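Local coordinates for 30S ribosomal protein S8 (Aquifex aeolicus, PDB 3RF2) that binds directly to the central domain of 16S rRNA, where it is thought to coordinate assembly of the platform of the small ribosomal subunit, at residues A[123-126]-A[127-131]; A[151-154]-A[155-158]. All coordinates share one frame; numbering follows the deposited sequence.

Contact 1 of 2, residues A[123-126]-A[127-131]. With SO4 (sulfate ion), chain C.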
loop_
_atom_site.group_PDB
_atom_site.type_symbol
_atom_site.label_atom_id
_atom_site.label_comp_id
_atom_site.label_asym_id
_atom_site.label_seq_id
_atom_site.Cartn_x
_atom_site.Cartn_y
_atom_site.Cartn_z
ATOM N N VAL A 123 -6.163 8.732 -15.606
ATOM C CA VAL A 123 -6.556 9.966 -14.944
ATOM C C VAL A 123 -5.335 10.781 -14.547
ATOM O O VAL A 123 -4.653 10.463 -13.577
ATOM C CB VAL A 123 -7.404 9.703 -13.687
ATOM C CG1 VAL A 123 -7.658 11.000 -12.944
ATOM C CG2 VAL A 123 -8.711 9.038 -14.054
ATOM N N TYR A 124 -5.063 11.834 -15.306
ATOM C CA TYR A 124 -3.980 12.743 -14.987
ATOM C C TYR A 124 -4.582 14.042 -14.494
ATOM O O TYR A 124 -5.634 14.451 -14.981
ATOM C CB TYR A 124 -3.130 12.997 -16.234
ATOM C CG TYR A 124 -2.415 11.773 -16.723
ATOM C CD1 TYR A 124 -1.100 11.518 -16.353
ATOM C CD2 TYR A 124 -3.056 10.864 -17.546
ATOM C CE1 TYR A 124 -0.443 10.391 -16.794
ATOM C CE2 TYR A 124 -2.406 9.732 -17.999
ATOM C CZ TYR A 124 -1.104 9.497 -17.620
ATOM O OH TYR A 124 -0.478 8.359 -18.079
ATOM N N ALA A 125 -3.923 14.684 -13.531
ATOM C CA ALA A 125 -4.372 15.984 -13.032
ATOM C C ALA A 125 -3.296 17.002 -13.324
ATOM O O ALA A 125 -2.117 16.709 -13.179
ATOM C CB ALA A 125 -4.638 15.930 -11.558
ATOM N N GLY A 126 -3.697 18.201 -13.725
ATOM C CA GLY A 126 -2.735 19.256 -13.991
ATOM C C GLY A 126 -2.437 20.062 -12.740
ATOM O O GLY A 126 -3.057 19.873 -11.693
ATOM N N VAL A 127 -1.476 20.964 -12.847
ATOM C CA VAL A 127 -1.150 21.839 -11.739
ATOM C C VAL A 127 -2.396 22.507 -11.164
ATOM O O VAL A 127 -2.575 22.570 -9.954
ATOM C CB VAL A 127 -0.180 22.924 -12.187
ATOM C CG1 VAL A 127 0.121 23.867 -11.050
ATOM C CG2 VAL A 127 1.099 22.288 -12.704
ATOM N N ARG A 128 -3.263 22.998 -12.040
ATOM C CA ARG A 128 -4.416 23.788 -11.617
ATOM C C ARG A 128 -5.614 22.919 -11.265
ATOM O O ARG A 128 -6.556 23.386 -10.627
ATOM C CB ARG A 128 -4.804 24.785 -12.713
ATOM C CG ARG A 128 -3.776 25.889 -12.952
ATOM C CD ARG A 128 -4.140 26.729 -14.160
ATOM N NE ARG A 128 -4.339 25.886 -15.333
ATOM C CZ ARG A 128 -4.865 26.299 -16.481
ATOM N NH1 ARG A 128 -5.259 27.560 -16.638
ATOM N NH2 ARG A 128 -5.000 25.442 -17.478
ATOM N N THR A 129 -5.583 21.658 -11.676
ATOM C CA THR A 129 -6.722 20.770 -11.456
ATOM C C THR A 129 -6.388 19.575 -10.561
ATOM O O THR A 129 -6.836 18.462 -10.809
ATOM C CB THR A 129 -7.298 20.250 -12.780
ATOM O OG1 THR A 129 -6.264 19.598 -13.529
ATOM C CG2 THR A 129 -7.863 21.401 -13.608
ATOM N N MET A 130 -5.623 19.818 -9.508
ATOM C CA MET A 130 -5.255 18.753 -8.590
ATOM C C MET A 130 -6.393 18.565 -7.594
ATOM O O MET A 130 -6.700 19.462 -6.822
ATOM C CB MET A 130 -3.942 19.108 -7.888
ATOM C CG MET A 130 -3.499 18.138 -6.808
ATOM S SD MET A 130 -2.793 16.637 -7.512
ATOM C CE MET A 130 -1.833 17.340 -8.843
ATOM N N PRO A 131 -7.014 17.381 -7.599
ATOM C CA PRO A 131 -8.248 17.133 -6.842
ATOM C C PRO A 131 -8.011 17.020 -5.342
ATOM O O PRO A 131 -6.923 16.608 -4.917
ATOM C CB PRO A 131 -8.719 15.777 -7.380
ATOM C CG PRO A 131 -7.443 15.090 -7.765
ATOM C CD PRO A 131 -6.511 16.164 -8.259
HETATM S S SO4 C . -4.097 21.927 -15.933
HETATM O O1 SO4 C . -3.431 23.059 -15.286
HETATM O O2 SO4 C . -3.135 21.132 -16.696
HETATM O O3 SO4 C . -5.157 22.382 -16.831
HETATM O O4 SO4 C . -4.709 21.077 -14.918
#

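Contact 2 of 2, residues A[151-154]-A[155-158]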
loop_
_atom_site.group_PDB
_atom_site.type_symbol
_atom_site.label_atom_id
_atom_site.label_comp_id
_atom_site.label_asym_id
_atom_site.label_seq_id
_atom_site.Cartn_x
_atom_site.Cartn_y
_atom_site.Cartn_z
ATOM N N ASP A 151 -1.709 14.803 -2.759
ATOM C CA ASP A 151 -2.220 15.936 -3.498
ATOM C C ASP A 151 -1.719 17.199 -2.822
ATOM O O ASP A 151 -1.262 18.122 -3.480
ATOM C CB ASP A 151 -3.750 15.909 -3.575
ATOM C CG ASP A 151 -4.399 15.763 -2.197
ATOM O OD1 ASP A 151 -4.171 14.732 -1.534
ATOM O OD2 ASP A 151 -5.131 16.676 -1.786
ATOM N N HIS A 152 -1.770 17.222 -1.498
ATOM C CA HIS A 152 -1.278 18.373 -0.757
ATOM C C HIS A 152 0.149 18.730 -1.166
ATOM O O HIS A 152 0.468 19.896 -1.397
ATOM C CB HIS A 152 -1.372 18.139 0.756
ATOM C CG HIS A 152 -0.857 19.282 1.573
ATOM N ND1 HIS A 152 0.473 19.412 1.925
ATOM C CD2 HIS A 152 -1.486 20.363 2.100
ATOM C CE1 HIS A 152 0.637 20.515 2.631
ATOM N NE2 HIS A 152 -0.539 21.111 2.751
ATOM N N GLU A 153 1.013 17.730 -1.269
ATOM C CA GLU A 153 2.402 18.005 -1.624
ATOM C C GLU A 153 2.541 18.402 -3.091
ATOM O O GLU A 153 3.288 19.326 -3.418
ATOM C CB GLU A 153 3.300 16.818 -1.270
ATOM C CG GLU A 153 3.378 16.582 0.230
ATOM C CD GLU A 153 4.001 15.250 0.602
ATOM O OE1 GLU A 153 3.850 14.265 -0.165
ATOM O OE2 GLU A 153 4.642 15.193 1.676
ATOM N N ALA A 154 1.821 17.716 -3.972
ATOM C CA ALA A 154 1.845 18.077 -5.385
ATOM C C ALA A 154 1.475 19.548 -5.540
ATOM O O ALA A 154 2.146 20.283 -6.262
ATOM C CB ALA A 154 0.901 17.194 -6.193
ATOM N N ARG A 155 0.421 19.982 -4.851
ATOM C CA ARG A 155 0.016 21.387 -4.909
ATOM C C ARG A 155 1.134 22.297 -4.416
ATOM O O ARG A 155 1.497 23.270 -5.083
ATOM C CB ARG A 155 -1.269 21.650 -4.111
ATOM C CG ARG A 155 -2.558 21.415 -4.899
ATOM C CD ARG A 155 -3.788 21.725 -4.062
ATOM N NE ARG A 155 -4.813 20.714 -4.266
ATOM C CZ ARG A 155 -5.046 19.703 -3.435
ATOM N NH1 ARG A 155 -4.338 19.572 -2.315
ATOM N NH2 ARG A 155 -5.998 18.824 -3.723
ATOM N N ARG A 156 1.682 21.976 -3.247
ATOM C CA ARG A 156 2.734 22.788 -2.653
ATOM C C ARG A 156 3.895 22.912 -3.624
ATOM O O ARG A 156 4.498 23.976 -3.757
ATOM C CB ARG A 156 3.207 22.183 -1.329
ATOM C CG ARG A 156 4.257 23.025 -0.606
ATOM C CD ARG A 156 4.766 22.359 0.672
ATOM N NE ARG A 156 5.855 21.418 0.428
ATOM C CZ ARG A 156 5.762 20.100 0.582
ATOM N NH1 ARG A 156 4.621 19.551 0.984
ATOM N NH2 ARG A 156 6.818 19.330 0.340
ATOM N N MET A 157 4.199 21.814 -4.308
ATOM C CA MET A 157 5.300 21.781 -5.260
ATOM C C MET A 157 4.891 22.298 -6.643
ATOM O O MET A 157 5.672 22.241 -7.597
ATOM C CB MET A 157 5.857 20.363 -5.372
ATOM C CG MET A 157 6.516 19.860 -4.095
ATOM S SD MET A 157 7.437 18.320 -4.337
ATOM C CE MET A 157 8.466 18.732 -5.743
ATOM N N ARG A 158 3.668 22.810 -6.747
ATOM C CA ARG A 158 3.163 23.301 -8.022
ATOM C C ARG A 158 3.381 22.265 -9.120
ATOM O O ARG A 158 3.990 22.552 -10.148
ATOM C CB ARG A 158 3.837 24.622 -8.396
ATOM C CG ARG A 158 3.129 25.863 -7.860
ATOM C CD ARG A 158 4.080 26.743 -7.062
ATOM N NE ARG A 158 5.351 26.933 -7.755
ATOM C CZ ARG A 158 6.526 27.061 -7.144
ATOM N NH1 ARG A 158 6.601 27.017 -5.820
ATOM N NH2 ARG A 158 7.629 27.228 -7.859
#

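Contact 1 of 2, residues A[123-126]-A[127-131]
The guanidinium group of Arg128 turns one edge, in its own plane, to a sulfate ion lodged beside the turn where Gly126 meets Thr129. Arg128 NE gives SO4 O1 an almost straight bond of 3.0 Å (175°), and Arg128 NH2 reaches SO4 O3 at 3.1 Å. Arg128 CG lies beside the backbone N (chi1 -68°) and the chain bends at chi3, which brings the group round to the same oxygen that the Arg128 backbone N also meets. A long, basic residue suits an anion, here probably from the crystallisation liquor.

Residues 126-129 form a type I beta turn. Thr129 N bonds Gly126 O at 3.1 Å, and Thr129 OG1 accepts Gly126 N at 2.9 Å. With chi1 at 56°, OG1 lies between backbone N and carbonyl carbon, where it can reach back to the glycine. Small Ala125 lets the returning chain come close: its CB is 3.8 Å from Pro131 CD.

Val123 and Ala125 pair through their backbones with Val163 and Gly161 on strand 161-167, while Met130 reaches Asp151 and Ala154 of helix 151-156.

Contact 2 of 2, residues A[151-154]-A[155-158]
Three successive i to i+4 backbone hydrogen bonds, Arg155 N to Asp151 O, Arg156 N to His152 O and Met157 N to Glu153 O, carry a short alpha-helix to its end. One turn apart, Asp151 and Arg155 run side by side and form a salt bridge. Arg155 grips end-on, NH1 and NH2 each standing 3.0 Å from Asp151 OD2, with the carboxylate and guanidinium planes close to perpendicular (86°). OD2 receives NH2 through its anti lone pair and NH1 from the same side, but out of the carboxylate plane. The first torsion of Asp151 (chi1 53°) tucks CG between backbone N and carbonyl carbon, leaving OD1 to accept Ala140 N. A short acid thus suits a buried place, both oxygens having donors. Beyond the helix, Arg155 NH2 also bonds Met130 O, and the group makes a cation-pi contact with Tyr132. Replacing Arg155 by alanine is likely to leave Asp151 OD2 without its charged mate and Met130 O without this donor.

On another side of the helix, the edge of the Arg156 guanidinium lies along the aliphatic part of Glu153, with Arg156 NH1 3.3 Å from Glu153 CG. The acid is held instead by Lys42, to which Glu153 OE2 is salt-bridged. Ala154, small enough for a buried place, packs on Val142.

Arg158, at positive phi, is the C-prime residue of a Schellman motif: its N bonds Arg155 O at 2.8 Å, and Lys159 N returns to Ala154 O. This is a classic way of ending an alpha-helix, here one set against the beta-sheet of the C-terminal part of uS8.

Overall arrangement
Following the chain from the N terminus, strand 124-125 runs into contact 1, which closes the tight turn at 126-129 and sends the chain back toward strand 139-144. That strand pairs with strand 149-150, and contact 2 follows along helix 151-156 and its end. The two contacts are therefore in series, neither enclosing nor crossing the other, with centres about 10 Å apart. They meet in space where the chain leaving the turn passes the helix: Pro131 O lies 3.5 Å from Asp151 CB. Strand 161-167, which comes after the helix, pairs with both strand 124-125 and strand 139-144, so the turn extends from, and the helix packs against, one antiparallel sheet.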